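Local coordinates for protein leukocyte-associated immunoglobulin-like receptor 1 (Mus musculus, PDB 4ESK) that acts as an inhibitory immune receptor that restrains natural killer cells, B-cells and T-cells, and is represented here by its extracellular immunoglobulin-like domain, at residues 38-43 and 82-87; 50-55 and 63-68. All blocks are in the same frame, centred on the assembly; numbering follows the deposited sequence. Where two conformers were deposited one is given.

Contact 1 (38-43 and 82-87); sequences LYNMVR and YSKGIT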
# COMPACT_ATOMS: atom_id res chain seq x y z
N LEU A 38 2.30 9.77 15.28
CA LEU A 38 3.22 10.88 14.98
C LEU A 38 2.99 11.52 13.61
O LEU A 38 3.40 12.67 13.37
CB LEU A 38 4.67 10.43 15.07
CG LEU A 38 5.16 9.77 16.36
CD1 LEU A 38 6.66 9.57 16.30
CD2 LEU A 38 4.75 10.60 17.58
N TYR A 39 2.37 10.77 12.70
CA TYR A 39 2.22 11.19 11.30
C TYR A 39 0.75 11.44 11.03
O TYR A 39 -0.10 10.68 11.51
CB TYR A 39 2.81 10.11 10.36
CG TYR A 39 4.27 9.85 10.68
CD1 TYR A 39 5.26 10.67 10.20
CD2 TYR A 39 4.64 8.81 11.53
CE1 TYR A 39 6.59 10.47 10.51
CE2 TYR A 39 5.97 8.60 11.86
CZ TYR A 39 6.95 9.43 11.34
OH TYR A 39 8.29 9.26 11.64
N ASN A 40 0.44 12.53 10.32
CA ASN A 40 -0.95 12.89 10.06
C ASN A 40 -1.40 12.68 8.60
O ASN A 40 -2.58 12.86 8.31
CB ASN A 40 -1.25 14.33 10.53
CG ASN A 40 -0.48 15.38 9.76
OD1 ASN A 40 0.33 15.09 8.89
ND2 ASN A 40 -0.75 16.66 10.11
N MET A 41 -0.47 12.31 7.73
CA MET A 41 -0.77 11.98 6.34
C MET A 41 -0.20 10.62 5.98
O MET A 41 0.86 10.22 6.45
CB MET A 41 -0.19 13.02 5.39
CG MET A 41 -0.92 14.36 5.48
SD MET A 41 -2.63 14.26 4.92
CE MET A 41 -2.37 13.77 3.21
N VAL A 42 -0.90 9.93 5.10
CA VAL A 42 -0.39 8.69 4.54
C VAL A 42 -0.63 8.71 3.04
O VAL A 42 -1.72 9.07 2.56
CB VAL A 42 -1.01 7.44 5.21
CG1 VAL A 42 -2.53 7.45 5.13
CG2 VAL A 42 -0.43 6.17 4.58
N ARG A 43 0.39 8.32 2.30
CA ARG A 43 0.28 8.27 0.86
C ARG A 43 0.75 6.93 0.30
O ARG A 43 1.66 6.26 0.83
CB ARG A 43 1.00 9.42 0.21
CG ARG A 43 2.51 9.39 0.19
CD ARG A 43 2.98 10.65 -0.54
NE ARG A 43 4.43 10.78 -0.63
CZ ARG A 43 5.22 11.38 0.27
NH1 ARG A 43 4.73 11.88 1.40
NH2 ARG A 43 6.51 11.46 0.04
N TYR A 82 4.39 7.53 5.31
CA TYR A 82 3.72 8.27 6.37
C TYR A 82 4.50 9.56 6.56
O TYR A 82 5.73 9.53 6.55
CB TYR A 82 3.71 7.46 7.67
CG TYR A 82 2.65 6.41 7.69
CD1 TYR A 82 2.89 5.15 7.17
CD2 TYR A 82 1.38 6.68 8.21
CE1 TYR A 82 1.92 4.18 7.18
CE2 TYR A 82 0.40 5.72 8.19
CZ TYR A 82 0.68 4.46 7.68
OH TYR A 82 -0.29 3.52 7.68
N SER A 83 3.80 10.68 6.71
CA SER A 83 4.48 11.97 6.85
C SER A 83 3.80 12.93 7.82
O SER A 83 2.63 12.78 8.17
CB SER A 83 4.66 12.63 5.48
OG SER A 83 3.42 12.93 4.90
N LYS A 84 4.57 13.92 8.23
CA LYS A 84 4.10 15.05 9.02
C LYS A 84 4.85 16.28 8.48
O LYS A 84 6.09 16.30 8.47
CB LYS A 84 4.43 14.84 10.50
CG LYS A 84 4.06 15.99 11.43
CD LYS A 84 2.57 16.00 11.75
CE LYS A 84 2.18 17.15 12.68
NZ LYS A 84 3.11 17.31 13.83
N GLY A 85 4.11 17.26 8.00
CA GLY A 85 4.70 18.44 7.37
C GLY A 85 5.54 18.05 6.17
O GLY A 85 5.22 17.10 5.44
N ILE A 86 6.63 18.79 5.98
CA ILE A 86 7.55 18.59 4.85
C ILE A 86 8.85 17.87 5.25
O ILE A 86 9.63 17.45 4.39
CB ILE A 86 7.93 19.97 4.23
CG1 ILE A 86 8.61 20.88 5.28
CG2 ILE A 86 6.69 20.62 3.65
CD1 ILE A 86 9.27 22.12 4.70
N THR A 87 9.07 17.73 6.55
CA THR A 87 10.37 17.31 7.07
C THR A 87 10.43 15.82 7.38
O THR A 87 11.45 15.16 7.15
CB THR A 87 10.71 18.10 8.35
OG1 THR A 87 10.83 19.49 8.02
CG2 THR A 87 12.01 17.61 8.98
O HOH W 1 2.29 10.98 3.42
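Met41 and Ser83 form an antiparallel hydrogen-bonded pair, Met41 N giving to Ser83 O at 3.2 Å and Ser83 N to Met41 O at 3.0 Å, while the next pair, Val42 with Tyr82, is non-hydrogen-bonded. Ser83 O also receives a weak bond from Asn40 N, 3.1 Å long and bent to 130° at the hydrogen, so one carbonyl serves two successive amides. On the Val42 side of the sheet the methyl CG2, anti to the backbone N, lies over one face of the Tyr82 ring, 3.8 Å from its centroid and displaced toward the rim: a CH-pi contact between side chains that point the same way. Tyr39 crosses Tyr82 at about a right angle, and its CG packs on Tyr82 CB at 3.9 Å; the edge of the Tyr39 ring meets the Ser83–Lys84 peptide. The Tyr82 hydroxyl bonds to Asp63 on the facing sheet. On the other side of the sheet Ser83 OG sits 3.6 Å from Met41 CB. A water 2.7 Å from Ser83 OG accepts a longer bond from Arg43 NH1, linking the hydroxyl to the guanidinium. Lys84 crosses the Asn40 side chain nearly perpendicularly, touching it with CD. With Asn40 and Met41 both facing Ser83, this is a classic beta bulge, placed where strand 41-46 begins beside strand 76-84 in the larger sheet of the immunoglobulin-like sandwich.

Contact 2 (50-55 and 63-68); sequences TFMEKS and DEFEIG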
# COMPACT_ATOMS: atom_id res chain seq x y z
N THR A 50 3.23 10.24 -6.03
CA THR A 50 2.03 10.08 -5.23
C THR A 50 0.88 9.56 -6.08
O THR A 50 0.53 10.15 -7.12
CB THR A 50 1.63 11.39 -4.55
OG1 THR A 50 2.73 11.89 -3.77
CG2 THR A 50 0.42 11.19 -3.68
N PHE A 51 0.32 8.44 -5.66
CA PHE A 51 -0.81 7.81 -6.34
C PHE A 51 -2.13 8.18 -5.66
O PHE A 51 -3.09 8.60 -6.31
CB PHE A 51 -0.60 6.29 -6.41
CG PHE A 51 -1.68 5.54 -7.14
CD1 PHE A 51 -1.78 5.61 -8.52
CD2 PHE A 51 -2.57 4.74 -6.44
CE1 PHE A 51 -2.77 4.89 -9.19
CE2 PHE A 51 -3.57 4.03 -7.10
CZ PHE A 51 -3.67 4.10 -8.48
N MET A 52 -2.20 7.99 -4.35
CA MET A 52 -3.37 8.35 -3.56
C MET A 52 -2.85 8.82 -2.21
O MET A 52 -1.77 8.37 -1.77
CB MET A 52 -4.30 7.14 -3.35
CG MET A 52 -5.14 6.72 -4.55
SD MET A 52 -5.88 5.10 -4.28
CE MET A 52 -6.94 5.00 -5.73
N GLU A 53 -3.58 9.73 -1.57
CA GLU A 53 -3.23 10.15 -0.22
C GLU A 53 -4.42 10.58 0.59
O GLU A 53 -5.49 10.90 0.07
CB GLU A 53 -2.14 11.21 -0.24
CG GLU A 53 -2.56 12.54 -0.82
CD GLU A 53 -1.40 13.52 -0.97
OE1 GLU A 53 -0.29 13.29 -0.44
OE2 GLU A 53 -1.62 14.55 -1.65
N LYS A 54 -4.24 10.57 1.90
CA LYS A 54 -5.28 10.98 2.82
C LYS A 54 -4.73 11.18 4.22
O LYS A 54 -3.60 10.81 4.48
CB LYS A 54 -6.44 9.97 2.85
CG LYS A 54 -6.08 8.55 3.26
CD LYS A 54 -7.34 7.73 3.54
CE LYS A 54 -7.07 6.23 3.49
NZ LYS A 54 -8.30 5.42 3.64
N SER A 55 -5.54 11.80 5.08
CA SER A 55 -5.22 11.92 6.49
C SER A 55 -5.22 10.53 7.12
O SER A 55 -5.98 9.65 6.70
CB SER A 55 -6.25 12.78 7.21
OG SER A 55 -6.07 12.66 8.61
N ASP A 63 -4.19 1.98 7.48
CA ASP A 63 -4.82 2.95 6.58
C ASP A 63 -4.98 2.26 5.23
O ASP A 63 -3.99 1.84 4.63
CB ASP A 63 -3.91 4.15 6.44
CG ASP A 63 -3.71 4.87 7.75
OD1 ASP A 63 -2.71 4.58 8.44
OD2 ASP A 63 -4.57 5.70 8.12
N GLU A 64 -6.21 2.11 4.77
CA GLU A 64 -6.49 1.30 3.60
C GLU A 64 -6.83 2.14 2.39
O GLU A 64 -7.48 3.18 2.51
CB GLU A 64 -7.68 0.41 3.85
CG GLU A 64 -7.46 -0.64 4.90
CD GLU A 64 -8.55 -1.70 4.88
OE1 GLU A 64 -9.32 -1.76 3.89
OE2 GLU A 64 -8.63 -2.45 5.86
N PHE A 65 -6.41 1.66 1.23
CA PHE A 65 -6.73 2.28 -0.05
C PHE A 65 -7.35 1.19 -0.92
O PHE A 65 -6.70 0.19 -1.20
CB PHE A 65 -5.46 2.79 -0.72
CG PHE A 65 -4.77 3.90 0.02
CD1 PHE A 65 -5.02 5.21 -0.31
CD2 PHE A 65 -3.83 3.64 1.01
CE1 PHE A 65 -4.39 6.25 0.36
CE2 PHE A 65 -3.19 4.67 1.69
CZ PHE A 65 -3.46 5.98 1.35
N GLU A 66 -8.62 1.35 -1.31
CA GLU A 66 -9.25 0.39 -2.20
C GLU A 66 -9.06 0.87 -3.63
O GLU A 66 -9.36 2.02 -3.95
CB GLU A 66 -10.73 0.21 -1.92
CG GLU A 66 -11.29 -1.03 -2.61
CD GLU A 66 -12.80 -1.12 -2.58
OE1 GLU A 66 -13.44 -0.21 -2.01
OE2 GLU A 66 -13.35 -2.10 -3.12
N ILE A 67 -8.54 -0.03 -4.47
CA ILE A 67 -8.24 0.23 -5.86
C ILE A 67 -8.95 -0.82 -6.72
O ILE A 67 -8.51 -1.95 -6.81
CB ILE A 67 -6.74 0.16 -6.16
CG1 ILE A 67 -5.94 1.05 -5.20
CG2 ILE A 67 -6.45 0.58 -7.59
CD1 ILE A 67 -4.45 0.87 -5.38
N GLY A 68 -10.06 -0.44 -7.35
CA GLY A 68 -10.80 -1.41 -8.15
C GLY A 68 -11.97 -0.77 -8.86
O GLY A 68 -12.53 0.21 -8.36
O HOH W 2 -6.35 6.82 6.60
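Asp63 reaches Ser55 through a water, which donates to Asp63 OD2 at 2.6 Å and to Ser55 O at 2.9 Å; OD1 is held by His36 and by the hydroxyl of Tyr82, and OD2 also takes the amide of Glu57. The backbone carbonyl of Glu64 comes next. Its O accepts a bond from Lys54 NZ, 2.6 Å long, with the donor in the carbonyl plane and a C=O...N angle of 157°. Beyond CG the Lys54 chain is extended, which carries the ammonium from one strand across to the other. On the way it passes Phe65, the two side chains sliding past each other in opposite directions. Lys54 CE stands over one face of the ring, offset toward the rim and 4.3 Å from the centroid, in a CH-pi contact; any cation-pi attraction from the more distant NZ is at most weak. Met52 reaches the same ring obliquely, its CB 3.7 Å from Phe65 CD1. Met52 SD, 5.3 Å from the ring centroid, makes an oblique Met-aromatic contact. Farther on, Ile67 takes two partners: its CD1 touches Phe51 CE2 at 3.7 Å, and its CG1 meets Met52 CE at 4.1 Å. No backbone bond joins the two strands, which belong to the two facing sheets. The chemistry is therefore apolar packing between the sheets around Phe65 and Ile67, giving way at the Asp63 end to polar links through Lys54 and a water, where the Asp63 carboxylate, not in contact with the ammonium, may add some favourable electrostatics.

How the contacts relate
The two contacts illustrate two of the ways a beta sandwich is held together, alongside the Cys30–Cys80 disulfide: contact 1 joins neighbouring strands within one sheet, and contact 2 packs that sheet against the facing one. Their centres lie 14 Å apart. Along the chain contact 2 is nested inside the loop that contact 1 closes. Strands 41-46 and 49-55 are adjacent in the larger sheet, where Val42 N bonds to Lys54 O at 2.9 Å; strand 62-67 pairs with 26-31 in the other. A probable hydrogen bond between Tyr82 OH and Asp63 OD1, 2.7 Å apart, crosses between the sheets, so the two contacts meet in the same immunoglobulin-like domain, crystallised here as a strand-swapped dimer.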